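Local coordinates for probable disease resistance protein At5g66900 (Arabidopsis thaliana, PDB 7L7W) that acts as a plant helper immune receptor that forms calcium-permeable nonselective cation channels, and is represented here by its N-terminal RPW8-type coiled-coil domain, at residues A[43-48]-A[107-112]; A[84-88]-A[100-104]; A[50-54]-A[111-117]; A[61-66]-A[122-127]. The protein carries 2 engineered substitutions. The contacts are given in a common frame with arbitrary orientation. Residue numbers count along the deposited sequence, not the author numbering.

Contact 1 of 4, residues A[43-48]-A[107-112]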
loop_
_atom_site.group_PDB
_atom_site.type_symbol
_atom_site.label_atom_id
_atom_site.label_comp_id
_atom_site.label_asym_id
_atom_site.label_seq_id
_atom_site.Cartn_x
_atom_site.Cartn_y
_atom_site.Cartn_z
ATOM N N ASP A 43 0.064 -10.462 15.639
ATOM C CA ASP A 43 -1.049 -10.202 16.552
ATOM C C ASP A 43 -2.086 -11.327 16.529
ATOM O O ASP A 43 -2.461 -11.874 17.583
ATOM C CB ASP A 43 -1.690 -8.861 16.206
ATOM C CG ASP A 43 -0.721 -7.708 16.362
ATOM O OD1 ASP A 43 -0.051 -7.654 17.414
ATOM O OD2 ASP A 43 -0.601 -6.872 15.429
ATOM N N LEU A 44 -2.553 -11.699 15.336
ATOM C CA LEU A 44 -3.604 -12.699 15.276
ATOM C C LEU A 44 -3.077 -14.082 15.650
ATOM O O LEU A 44 -3.768 -14.827 16.355
ATOM C CB LEU A 44 -4.269 -12.711 13.899
ATOM C CG LEU A 44 -5.575 -13.526 13.892
ATOM C CD1 LEU A 44 -6.749 -12.896 14.703
ATOM C CD2 LEU A 44 -6.015 -13.920 12.490
ATOM N N VAL A 45 -1.859 -14.452 15.226
ATOM C CA VAL A 45 -1.420 -15.790 15.611
ATOM C C VAL A 45 -1.077 -15.830 17.094
ATOM O O VAL A 45 -1.214 -16.879 17.728
ATOM C CB VAL A 45 -0.249 -16.335 14.770
ATOM C CG1 VAL A 45 -0.441 -16.040 13.300
ATOM C CG2 VAL A 45 1.069 -15.868 15.308
ATOM N N SER A 46 -0.686 -14.705 17.697
ATOM C CA SER A 46 -0.470 -14.738 19.141
ATOM C C SER A 46 -1.784 -14.997 19.870
ATOM O O SER A 46 -1.854 -15.844 20.778
ATOM C CB SER A 46 0.161 -13.440 19.631
ATOM O OG SER A 46 -0.839 -12.588 20.161
ATOM N N THR A 47 -2.847 -14.277 19.485
ATOM C CA THR A 47 -4.138 -14.544 20.105
ATOM C C THR A 47 -4.594 -15.978 19.854
ATOM O O THR A 47 -5.056 -16.659 20.776
ATOM C CB THR A 47 -5.185 -13.559 19.611
ATOM O OG1 THR A 47 -5.018 -12.319 20.307
ATOM C CG2 THR A 47 -6.586 -14.097 19.877
ATOM N N MET A 48 -4.436 -16.462 18.623
ATOM C CA MET A 48 -4.875 -17.815 18.297
ATOM C C MET A 48 -4.047 -18.875 19.024
ATOM O O MET A 48 -4.558 -19.956 19.327
ATOM C CB MET A 48 -4.813 -18.035 16.780
ATOM C CG MET A 48 -5.920 -17.307 15.999
ATOM S SD MET A 48 -6.005 -17.700 14.218
ATOM C CE MET A 48 -4.431 -17.082 13.596
ATOM N N ILE A 107 -11.815 -9.727 14.893
ATOM C CA ILE A 107 -11.708 -11.172 15.086
ATOM C C ILE A 107 -10.844 -11.447 16.301
ATOM O O ILE A 107 -11.251 -12.151 17.234
ATOM C CB ILE A 107 -11.144 -11.855 13.832
ATOM C CG1 ILE A 107 -12.099 -11.643 12.646
ATOM C CG2 ILE A 107 -10.889 -13.333 14.109
ATOM C CD1 ILE A 107 -11.644 -12.308 11.365
ATOM N N ASN A 108 -9.685 -10.786 16.348
ATOM C CA ASN A 108 -8.772 -10.880 17.479
ATOM C C ASN A 108 -9.515 -10.639 18.786
ATOM O O ASN A 108 -9.496 -11.490 19.689
ATOM C CB ASN A 108 -7.645 -9.861 17.283
ATOM C CG ASN A 108 -6.502 -10.052 18.234
ATOM O OD1 ASN A 108 -5.502 -10.679 17.886
ATOM N ND2 ASN A 108 -6.616 -9.482 19.431
ATOM N N LYS A 109 -10.248 -9.515 18.876
ATOM C CA LYS A 109 -10.869 -9.198 20.157
ATOM C C LYS A 109 -11.836 -10.306 20.551
ATOM O O LYS A 109 -11.797 -10.795 21.689
ATOM C CB LYS A 109 -11.568 -7.830 20.122
ATOM C CG LYS A 109 -12.331 -7.486 21.434
ATOM C CD LYS A 109 -11.589 -8.068 22.683
ATOM C CE LYS A 109 -12.321 -7.944 24.020
ATOM N NZ LYS A 109 -11.729 -8.928 24.980
ATOM N N ASP A 110 -12.625 -10.789 19.588
ATOM C CA ASP A 110 -13.614 -11.811 19.900
ATOM C C ASP A 110 -12.928 -13.047 20.466
ATOM O O ASP A 110 -13.309 -13.548 21.539
ATOM C CB ASP A 110 -14.431 -12.132 18.647
ATOM C CG ASP A 110 -15.328 -10.965 18.218
ATOM O OD1 ASP A 110 -15.331 -9.927 18.920
ATOM O OD2 ASP A 110 -16.017 -11.072 17.175
ATOM N N MET A 111 -11.840 -13.482 19.813
ATOM C CA MET A 111 -11.150 -14.677 20.276
ATOM C C MET A 111 -10.697 -14.491 21.712
ATOM O O MET A 111 -10.940 -15.354 22.568
ATOM C CB MET A 111 -9.970 -14.997 19.362
ATOM C CG MET A 111 -10.361 -15.773 18.122
ATOM S SD MET A 111 -9.012 -15.972 16.945
ATOM C CE MET A 111 -9.768 -17.086 15.757
ATOM N N LEU A 112 -10.139 -13.317 22.014
ATOM C CA LEU A 112 -9.655 -13.083 23.364
ATOM C C LEU A 112 -10.791 -13.174 24.373
ATOM O O LEU A 112 -10.650 -13.836 25.411
ATOM C CB LEU A 112 -8.952 -11.731 23.449
ATOM C CG LEU A 112 -7.558 -11.751 22.816
ATOM C CD1 LEU A 112 -6.823 -10.460 23.099
ATOM C CD2 LEU A 112 -6.743 -12.950 23.277
#

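Contact 2 of 4, residues A[84-88]-A[100-104]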
loop_
_atom_site.group_PDB
_atom_site.type_symbol
_atom_site.label_atom_id
_atom_site.label_comp_id
_atom_site.label_asym_id
_atom_site.label_seq_id
_atom_site.Cartn_x
_atom_site.Cartn_y
_atom_site.Cartn_z
ATOM N N VAL A 84 -11.708 -17.455 6.810
ATOM C CA VAL A 84 -12.078 -16.754 5.585
ATOM C C VAL A 84 -11.170 -15.551 5.354
ATOM O O VAL A 84 -10.701 -15.309 4.226
ATOM C CB VAL A 84 -13.557 -16.343 5.656
ATOM C CG1 VAL A 84 -13.861 -15.270 4.646
ATOM C CG2 VAL A 84 -14.442 -17.562 5.439
ATOM N N ALA A 85 -10.907 -14.777 6.416
ATOM C CA ALA A 85 -10.070 -13.591 6.283
ATOM C C ALA A 85 -8.657 -13.965 5.849
ATOM O O ALA A 85 -8.076 -13.329 4.953
ATOM C CB ALA A 85 -10.052 -12.820 7.605
ATOM N N VAL A 86 -8.099 -15.014 6.454
ATOM C CA VAL A 86 -6.751 -15.438 6.098
ATOM C C VAL A 86 -6.704 -15.897 4.651
ATOM O O VAL A 86 -5.748 -15.608 3.922
ATOM C CB VAL A 86 -6.274 -16.542 7.056
ATOM C CG1 VAL A 86 -5.199 -17.381 6.402
ATOM C CG2 VAL A 86 -5.755 -15.929 8.341
ATOM N N ARG A 87 -7.729 -16.624 4.205
ATOM C CA ARG A 87 -7.657 -17.132 2.844
ATOM C C ARG A 87 -7.856 -16.031 1.819
ATOM O O ARG A 87 -7.403 -16.188 0.681
ATOM C CB ARG A 87 -8.655 -18.267 2.644
ATOM C CG ARG A 87 -8.551 -19.295 3.752
ATOM C CD ARG A 87 -8.771 -20.700 3.274
ATOM N NE ARG A 87 -7.517 -21.382 2.977
ATOM C CZ ARG A 87 -7.062 -22.438 3.646
ATOM N NH1 ARG A 87 -5.911 -23.002 3.305
ATOM N NH2 ARG A 87 -7.758 -22.932 4.654
ATOM N N LYS A 88 -8.488 -14.909 2.202
ATOM C CA LYS A 88 -8.670 -13.837 1.228
ATOM C C LYS A 88 -7.530 -12.814 1.264
ATOM O O LYS A 88 -7.443 -11.970 0.369
ATOM C CB LYS A 88 -9.991 -13.106 1.468
ATOM C CG LYS A 88 -9.923 -12.184 2.678
ATOM C CD LYS A 88 -10.952 -11.028 2.676
ATOM C CE LYS A 88 -12.361 -11.477 2.356
ATOM N NZ LYS A 88 -13.260 -10.717 3.267
ATOM N N TYR A 100 -9.383 -3.931 6.142
ATOM C CA TYR A 100 -9.121 -5.313 6.495
ATOM C C TYR A 100 -8.517 -5.387 7.881
ATOM O O TYR A 100 -8.901 -6.242 8.690
ATOM C CB TYR A 100 -8.207 -5.933 5.451
ATOM C CG TYR A 100 -7.786 -7.358 5.687
ATOM C CD1 TYR A 100 -8.579 -8.416 5.269
ATOM C CD2 TYR A 100 -6.556 -7.650 6.281
ATOM C CE1 TYR A 100 -8.171 -9.728 5.466
ATOM C CE2 TYR A 100 -6.144 -8.945 6.474
ATOM C CZ TYR A 100 -6.947 -9.985 6.067
ATOM O OH TYR A 100 -6.529 -11.289 6.267
ATOM N N THR A 101 -7.652 -4.429 8.218
ATOM C CA THR A 101 -7.024 -4.520 9.522
ATOM C C THR A 101 -8.069 -4.417 10.621
ATOM O O THR A 101 -8.065 -5.227 11.556
ATOM C CB THR A 101 -5.942 -3.466 9.662
ATOM O OG1 THR A 101 -4.958 -3.690 8.647
ATOM C CG2 THR A 101 -5.259 -3.604 11.010
ATOM N N ARG A 102 -9.038 -3.503 10.464
ATOM C CA ARG A 102 -10.099 -3.382 11.461
ATOM C C ARG A 102 -10.825 -4.709 11.621
ATOM O O ARG A 102 -10.988 -5.205 12.745
ATOM C CB ARG A 102 -11.079 -2.261 11.082
ATOM C CG ARG A 102 -10.494 -0.839 11.149
ATOM C CD ARG A 102 -9.369 -0.712 12.198
ATOM N NE ARG A 102 -8.494 0.445 11.967
ATOM C CZ ARG A 102 -7.300 0.380 11.383
ATOM N NH1 ARG A 102 -6.835 -0.790 10.977
ATOM N NH2 ARG A 102 -6.566 1.477 11.203
ATOM N N LYS A 103 -11.182 -5.342 10.498
ATOM C CA LYS A 103 -11.823 -6.655 10.539
ATOM C C LYS A 103 -10.957 -7.655 11.309
ATOM O O LYS A 103 -11.422 -8.302 12.256
ATOM C CB LYS A 103 -12.074 -7.096 9.098
ATOM C CG LYS A 103 -12.840 -8.364 8.842
ATOM C CD LYS A 103 -13.071 -8.541 7.315
ATOM C CE LYS A 103 -13.352 -7.178 6.627
ATOM N NZ LYS A 103 -14.273 -7.237 5.435
ATOM N N ILE A 104 -9.662 -7.726 10.976
ATOM C CA ILE A 104 -8.774 -8.665 11.659
ATOM C C ILE A 104 -8.744 -8.366 13.148
ATOM O O ILE A 104 -8.833 -9.279 13.984
ATOM C CB ILE A 104 -7.363 -8.624 11.049
ATOM C CG1 ILE A 104 -7.407 -9.185 9.642
ATOM C CG2 ILE A 104 -6.422 -9.470 11.850
ATOM C CD1 ILE A 104 -8.191 -10.463 9.564
#

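Contact 3 of 4, residues A[50-54]-A[111-117]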
loop_
_atom_site.group_PDB
_atom_site.type_symbol
_atom_site.label_atom_id
_atom_site.label_comp_id
_atom_site.label_asym_id
_atom_site.label_seq_id
_atom_site.Cartn_x
_atom_site.Cartn_y
_atom_site.Cartn_z
ATOM N N ILE A 50 -2.803 -18.418 22.064
ATOM C CA ILE A 50 -3.428 -18.415 23.391
ATOM C C ILE A 50 -4.688 -19.278 23.389
ATOM O O ILE A 50 -4.928 -20.077 24.302
ATOM C CB ILE A 50 -3.772 -16.981 23.827
ATOM C CG1 ILE A 50 -2.525 -16.142 24.059
ATOM C CG2 ILE A 50 -4.686 -17.000 25.057
ATOM C CD1 ILE A 50 -2.860 -14.652 24.151
ATOM N N LEU A 51 -5.539 -19.085 22.380
ATOM C CA LEU A 51 -6.810 -19.797 22.335
ATOM C C LEU A 51 -6.644 -21.289 22.042
ATOM O O LEU A 51 -7.537 -22.073 22.374
ATOM C CB LEU A 51 -7.716 -19.135 21.293
ATOM C CG LEU A 51 -8.955 -19.872 20.781
ATOM C CD1 LEU A 51 -10.115 -19.717 21.771
ATOM C CD2 LEU A 51 -9.346 -19.383 19.385
ATOM N N PHE A 52 -5.518 -21.694 21.450
ATOM C CA PHE A 52 -5.360 -23.067 20.972
ATOM C C PHE A 52 -5.454 -24.143 22.059
ATOM O O PHE A 52 -6.098 -25.180 21.814
ATOM C CB PHE A 52 -4.035 -23.176 20.206
ATOM C CG PHE A 52 -3.821 -24.509 19.596
ATOM C CD1 PHE A 52 -4.509 -24.872 18.454
ATOM C CD2 PHE A 52 -2.963 -25.424 20.181
ATOM C CE1 PHE A 52 -4.333 -26.125 17.885
ATOM C CE2 PHE A 52 -2.777 -26.680 19.616
ATOM C CZ PHE A 52 -3.465 -27.031 18.465
ATOM N N PRO A 53 -4.828 -24.005 23.229
ATOM C CA PRO A 53 -4.988 -25.061 24.240
ATOM C C PRO A 53 -6.417 -25.168 24.745
ATOM O O PRO A 53 -6.885 -26.264 25.089
ATOM C CB PRO A 53 -4.025 -24.628 25.355
ATOM C CG PRO A 53 -3.131 -23.641 24.728
ATOM C CD PRO A 53 -3.965 -22.930 23.728
ATOM N N LEU A 54 -7.126 -24.044 24.805
ATOM C CA LEU A 54 -8.527 -24.077 25.200
ATOM C C LEU A 54 -9.356 -24.873 24.199
ATOM O O LEU A 54 -10.273 -25.611 24.585
ATOM C CB LEU A 54 -9.044 -22.653 25.344
ATOM C CG LEU A 54 -10.452 -22.469 25.856
ATOM C CD1 LEU A 54 -10.395 -21.539 27.046
ATOM C CD2 LEU A 54 -11.269 -21.854 24.748
ATOM N N MET A 111 -11.840 -13.482 19.813
ATOM C CA MET A 111 -11.150 -14.677 20.276
ATOM C C MET A 111 -10.697 -14.491 21.712
ATOM O O MET A 111 -10.940 -15.354 22.568
ATOM C CB MET A 111 -9.970 -14.997 19.362
ATOM C CG MET A 111 -10.361 -15.773 18.122
ATOM S SD MET A 111 -9.012 -15.972 16.945
ATOM C CE MET A 111 -9.768 -17.086 15.757
ATOM N N LEU A 112 -10.139 -13.317 22.014
ATOM C CA LEU A 112 -9.655 -13.083 23.364
ATOM C C LEU A 112 -10.791 -13.174 24.373
ATOM O O LEU A 112 -10.650 -13.836 25.411
ATOM C CB LEU A 112 -8.952 -11.731 23.449
ATOM C CG LEU A 112 -7.558 -11.751 22.816
ATOM C CD1 LEU A 112 -6.823 -10.460 23.099
ATOM C CD2 LEU A 112 -6.743 -12.950 23.277
ATOM N N LYS A 113 -11.943 -12.562 24.072
ATOM C CA LYS A 113 -13.027 -12.635 25.048
ATOM C C LYS A 113 -13.481 -14.074 25.240
ATOM O O LYS A 113 -13.779 -14.490 26.365
ATOM C CB LYS A 113 -14.209 -11.753 24.642
ATOM C CG LYS A 113 -15.252 -11.655 25.764
ATOM C CD LYS A 113 -16.683 -11.533 25.238
ATOM C CE LYS A 113 -17.102 -12.766 24.433
ATOM N NZ LYS A 113 -18.001 -13.696 25.187
ATOM N N PHE A 114 -13.460 -14.862 24.169
ATOM C CA PHE A 114 -13.846 -16.254 24.289
ATOM C C PHE A 114 -12.925 -17.009 25.237
ATOM O O PHE A 114 -13.360 -17.954 25.900
ATOM C CB PHE A 114 -13.850 -16.910 22.919
ATOM C CG PHE A 114 -14.442 -18.265 22.929
ATOM C CD1 PHE A 114 -15.785 -18.440 22.635
ATOM C CD2 PHE A 114 -13.672 -19.371 23.274
ATOM C CE1 PHE A 114 -16.353 -19.706 22.672
ATOM C CE2 PHE A 114 -14.234 -20.645 23.321
ATOM C CZ PHE A 114 -15.579 -20.812 23.015
ATOM N N CYS A 115 -11.659 -16.607 25.325
ATOM C CA CYS A 115 -10.729 -17.282 26.223
ATOM C C CYS A 115 -11.064 -17.077 27.698
ATOM O O CYS A 115 -10.334 -17.600 28.545
ATOM C CB CYS A 115 -9.308 -16.805 25.938
ATOM S SG CYS A 115 -8.638 -17.368 24.343
ATOM N N GLN A 116 -12.125 -16.329 28.023
ATOM C CA GLN A 116 -12.649 -16.231 29.382
ATOM C C GLN A 116 -13.857 -17.145 29.600
ATOM O O GLN A 116 -14.677 -16.894 30.493
ATOM C CB GLN A 116 -13.026 -14.782 29.713
ATOM C CG GLN A 116 -12.052 -13.720 29.209
ATOM C CD GLN A 116 -10.659 -13.863 29.809
ATOM O OE1 GLN A 116 -10.512 -14.109 31.012
ATOM N NE2 GLN A 116 -9.627 -13.694 28.976
ATOM N N ILE A 117 -13.995 -18.176 28.789
ATOM C CA ILE A 117 -15.131 -19.072 28.897
ATOM C C ILE A 117 -14.955 -19.954 30.130
ATOM O O ILE A 117 -13.854 -20.437 30.423
ATOM C CB ILE A 117 -15.269 -19.896 27.604
ATOM C CG1 ILE A 117 -16.546 -20.744 27.623
ATOM C CG2 ILE A 117 -14.017 -20.728 27.343
ATOM C CD1 ILE A 117 -17.709 -20.081 26.933
#

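Contact 4 of 4, residues A[61-66]-A[122-127]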
loop_
_atom_site.group_PDB
_atom_site.type_symbol
_atom_site.label_atom_id
_atom_site.label_comp_id
_atom_site.label_asym_id
_atom_site.label_seq_id
_atom_site.Cartn_x
_atom_site.Cartn_y
_atom_site.Cartn_z
ATOM N N MET A 61 -13.144 -32.840 25.758
ATOM C CA MET A 61 -14.398 -32.980 26.481
ATOM C C MET A 61 -15.585 -33.209 25.567
ATOM O O MET A 61 -16.683 -32.730 25.866
ATOM C CB MET A 61 -14.651 -31.746 27.337
ATOM C CG MET A 61 -13.577 -31.441 28.344
ATOM S SD MET A 61 -13.962 -29.882 29.173
ATOM C CE MET A 61 -15.676 -30.139 29.631
ATOM N N GLN A 62 -15.410 -33.947 24.472
ATOM C CA GLN A 62 -16.486 -34.059 23.492
ATOM C C GLN A 62 -17.708 -34.784 24.042
ATOM O O GLN A 62 -18.815 -34.593 23.522
ATOM C CB GLN A 62 -15.972 -34.762 22.236
ATOM C CG GLN A 62 -16.731 -34.404 20.959
ATOM C CD GLN A 62 -16.019 -34.891 19.699
ATOM O OE1 GLN A 62 -14.783 -34.987 19.659
ATOM N NE2 GLN A 62 -16.798 -35.198 18.663
ATOM N N LYS A 63 -17.535 -35.600 25.085
ATOM C CA LYS A 63 -18.669 -36.278 25.711
ATOM C C LYS A 63 -19.450 -35.337 26.631
ATOM O O LYS A 63 -20.669 -35.182 26.488
ATOM C CB LYS A 63 -18.182 -37.511 26.483
ATOM C CG LYS A 63 -19.323 -38.315 27.113
ATOM C CD LYS A 63 -19.350 -39.759 26.618
ATOM C CE LYS A 63 -20.356 -40.593 27.397
ATOM N NZ LYS A 63 -19.943 -40.784 28.813
ATOM N N GLU A 64 -18.757 -34.702 27.583
ATOM C CA GLU A 64 -19.393 -33.838 28.573
ATOM C C GLU A 64 -20.045 -32.606 27.965
ATOM O O GLU A 64 -20.971 -32.051 28.568
ATOM C CB GLU A 64 -18.370 -33.396 29.618
ATOM C CG GLU A 64 -17.759 -34.542 30.397
ATOM C CD GLU A 64 -16.520 -35.116 29.723
ATOM O OE1 GLU A 64 -16.587 -35.407 28.508
ATOM O OE2 GLU A 64 -15.481 -35.285 30.407
ATOM N N LEU A 65 -19.570 -32.146 26.813
ATOM C CA LEU A 65 -20.166 -31.014 26.125
ATOM C C LEU A 65 -20.873 -31.496 24.870
ATOM O O LEU A 65 -20.536 -32.543 24.311
ATOM C CB LEU A 65 -19.114 -29.965 25.740
ATOM C CG LEU A 65 -18.119 -29.485 26.795
ATOM C CD1 LEU A 65 -16.832 -29.020 26.141
ATOM C CD2 LEU A 65 -18.717 -28.366 27.624
ATOM N N ASP A 66 -21.861 -30.734 24.438
ATOM C CA ASP A 66 -22.359 -30.835 23.077
ATOM C C ASP A 66 -21.993 -29.545 22.358
ATOM O O ASP A 66 -22.228 -28.439 22.871
ATOM C CB ASP A 66 -23.869 -31.078 23.024
ATOM C CG ASP A 66 -24.667 -29.795 23.128
ATOM O OD1 ASP A 66 -25.394 -29.436 22.171
ATOM O OD2 ASP A 66 -24.551 -29.136 24.179
ATOM N N LEU A 122 -20.154 -24.592 31.430
ATOM C CA LEU A 122 -20.623 -25.094 30.144
ATOM C C LEU A 122 -21.094 -26.535 30.265
ATOM O O LEU A 122 -22.252 -26.860 29.956
ATOM C CB LEU A 122 -19.504 -24.981 29.110
ATOM C CG LEU A 122 -19.934 -24.642 27.693
ATOM C CD1 LEU A 122 -20.615 -23.284 27.682
ATOM C CD2 LEU A 122 -18.711 -24.675 26.781
ATOM N N GLN A 123 -20.203 -27.421 30.728
ATOM C CA GLN A 123 -20.598 -28.819 30.868
ATOM C C GLN A 123 -21.657 -28.991 31.953
ATOM O O GLN A 123 -22.500 -29.887 31.845
ATOM C CB GLN A 123 -19.371 -29.705 31.118
ATOM C CG GLN A 123 -18.976 -29.950 32.552
ATOM C CD GLN A 123 -18.104 -31.193 32.677
ATOM O OE1 GLN A 123 -18.587 -32.314 32.529
ATOM N NE2 GLN A 123 -16.810 -30.995 32.913
ATOM N N HIS A 124 -21.676 -28.118 32.966
ATOM C CA HIS A 124 -22.762 -28.153 33.936
ATOM C C HIS A 124 -24.099 -27.923 33.254
ATOM O O HIS A 124 -25.021 -28.738 33.387
ATOM C CB HIS A 124 -22.543 -27.109 35.032
ATOM C CG HIS A 124 -23.752 -26.877 35.889
ATOM N ND1 HIS A 124 -24.204 -27.803 36.806
ATOM C CD2 HIS A 124 -24.614 -25.831 35.952
ATOM C CE1 HIS A 124 -25.289 -27.334 37.401
ATOM N NE2 HIS A 124 -25.556 -26.137 36.904
ATOM N N ARG A 125 -24.223 -26.813 32.514
ATOM C CA ARG A 125 -25.481 -26.531 31.827
ATOM C C ARG A 125 -25.813 -27.619 30.820
ATOM O O ARG A 125 -26.981 -27.760 30.439
ATOM C CB ARG A 125 -25.432 -25.157 31.145
ATOM C CG ARG A 125 -25.395 -23.987 32.129
ATOM C CD ARG A 125 -25.659 -22.631 31.473
ATOM N NE ARG A 125 -24.650 -22.273 30.473
ATOM C CZ ARG A 125 -23.531 -21.594 30.737
ATOM N NH1 ARG A 125 -23.266 -21.203 31.980
ATOM N NH2 ARG A 125 -22.662 -21.315 29.767
ATOM N N ASN A 126 -24.820 -28.413 30.404
ATOM C CA ASN A 126 -25.125 -29.540 29.523
ATOM C C ASN A 126 -25.555 -30.821 30.250
ATOM O O ASN A 126 -26.278 -31.636 29.660
ATOM C CB ASN A 126 -23.925 -29.864 28.634
ATOM C CG ASN A 126 -24.290 -30.804 27.508
ATOM O OD1 ASN A 126 -25.260 -30.567 26.787
ATOM N ND2 ASN A 126 -23.533 -31.893 27.367
ATOM N N GLN A 127 -25.124 -31.049 31.496
ATOM C CA GLN A 127 -25.472 -32.300 32.176
ATOM C C GLN A 127 -26.866 -32.260 32.795
ATOM O O GLN A 127 -27.496 -33.310 32.975
ATOM C CB GLN A 127 -24.449 -32.629 33.267
ATOM C CG GLN A 127 -23.112 -33.147 32.763
ATOM C CD GLN A 127 -21.983 -32.870 33.745
ATOM O OE1 GLN A 127 -22.155 -32.114 34.710
ATOM N NE2 GLN A 127 -20.818 -33.476 33.503
#

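Contact 1 of 4, residues A[43-48]-A[107-112]
Two helices of the four-helix bundle, 38-60 and 97-114, run side by side in nearly the same direction, their local axes 15° apart and 9.6 Å at closest approach. On residues 107-112 the interface begins at Ile107, whose CG2 lies 4.2 Å from CD1 of Leu44, while the same side chain also packs on Ala82 and Ala85 of helix 70-88. Asn108 follows at the closest backbone approach, its CA 5.9 Å from the CA of Leu44. Its side chain bends in across the gap, bringing the amide end close to the Thr47 hydroxyl and the main chain of Asp43. One turn on from Ile107, Met111 points its CA-CB bond at the other helix. CB of Met111 is 3.5 Å from CG2 of Thr47 and its SD 3.5 Å from CG of Met48, with CD1 of Leu44 4.4 Å from SD. Leu112 finishes the contact, its CD2 3.5 Å from OG1 of Thr47. Met48 continues this apolar layer to Leu24, Val27 and Ile28 of helix 20-32. The chemistry implies a mixed interface: apolar packing of Leu44, Met48, Ile107 and Met111, with a small polar patch of Thr47 and Asn108 beside it.

Contact 2 of 4, residues A[84-88]-A[100-104]
Helices 70-88 and 97-114 form an antiparallel helical hairpin of the four-helix bundle, and this contact lies near its closed end, where the local axes stand 149° apart and 11.3 Å at closest approach. Tyr100 and Ala85 bury nearly equal areas, 55 and 54 Å², and Lys88 adds 43 Å². The CA-CB bond of Ala85 points toward the opposing helix, and its small methyl leaves room for larger partners: CB of Ala85 is 3.6 Å from CD1 of Ile104 and 4.2 Å from CE1 of Tyr100. With chi1 at t, the Tyr100 ring spans the gap between the helices and is further enclosed by Phe37, Leu40, Phe89 and Val92. Lys88 starts sideways but folds its aliphatic part toward this ring, CG coming to 4.1 Å from CE1 of Tyr100. At the outer side of the contact NZ of Lys88 stands 4.2 Å from NZ of Lys103, a like-charge approach that brings no electrostatic gain. The polar tie is instead made by the tyrosine, whose hydroxyl addresses a main-chain carbonyl in the last turn of helix 70-88: Tyr100 OH donates a hydrogen bond to Ala85 O over 2.9 Å, with that oxygen near the plane of the ring.

Contact 3 of 4, residues A[50-54]-A[111-117]
Where helix 97-114 comes to its end, the chain turns beside a kinked part of helix 38-60, and the two surfaces interlock through side chains of unequal size. The kink is at Pro53, whose nitrogen cannot bond to the preceding turn. Leu51 is the main bump on residues 50-54. Leu51 enters the hollow formed by Met111, Phe114 and Cys115: its CD2 lies 4.0 Å from CG of Met111, its CD1 3.9 Å from CD2 of Phe114, and its CB 3.6 Å from SG of Cys115. In return the compact Cys115 thiol pushes close to the helix surface, with SG 3.6 Å from CA of Leu51 and 4.0 Å from CG2 of Ile50. This fit goes with the short backbone separation of 6.1 Å between the CA atoms of Leu51 and Cys115. A turn later, Leu54 wedges between Phe114 and Ile117. CD2 of Leu54 abuts the edge of the aromatic ring, 3.5 Å from CE2 of Phe114, and its CD1 is 3.7 Å from CG2 of Ile117. At the outer margin, CD1 of Ile50 touches CD2 of Leu112 at 4.3 Å. A type I turn from Phe114 to Ile117 shapes the second hollow, and Phe114 also rests on Glu74 and Leu75 of helix 70-88. The arrangement is the close of an apolar helix-helix interface where helix 97-114 ends, within the four-helix bundle of this CC-R domain.

Contact 4 of 4, residues A[61-66]-A[122-127]
Side chains in varied conformations join residues 61-66, just past the end of helix 38-60, to the C-terminal helix 119-127. Asn126, with chi1 at t, extends toward the loop, and its ND2 donates a hydrogen bond to Glu64 O over 2.8 Å at a favourable 159°. OD1 of Asn126 lies 3.1 Å from OD2 of Asp66, two acceptors with no bond between them. Glu64, chi1 at m, sets its CB only 3.1 Å from OE1 of Gln123 and then turns its carboxylate away, so its methylenes rather than its charge line the interface. Gln123 has a chi1 of 91°, between wells, and its NE2 lies 3.6 Å from CE of Met61. Leu65 (m, t) starts sideways and swings its CD2 in, to 3.8 Å from CB of Leu122 and 3.6 Å from N of Gln123; here the backbones come closest, with 5.2 Å between the CA atoms of Leu65 and Gln123. The contact thus lies at one end of the bundle, the loop between helices 38-60 and 70-88 meeting helix 119-127, which is also joined to helix 70-88 by Leu122 packing on Leu72 and by a salt bridge from Arg125 to Glu71.

From the N terminus, contacts 1, 3 and 4 open in turn at residues 43-48, 50-54 and 61-66, and they close in the same order at 107-112, 111-117 and 122-127, so that each pair of these three crosses. Contact 2 opens later and closes first, at 84-88 and 100-104, making a short hairpin within all three larger loops. Contacts 1 and 3 share Met111 and Leu112 and form successive levels between helices 38-60 and 97-114. Contact 1 also touches contact 2, where Ile107 CD1 lies 4.1 Å from Ala85 CB, thereby bringing in helix 70-88. Contact 4 ties helix 119-127 to the far end, its centre about 32 Å from that of contact 2.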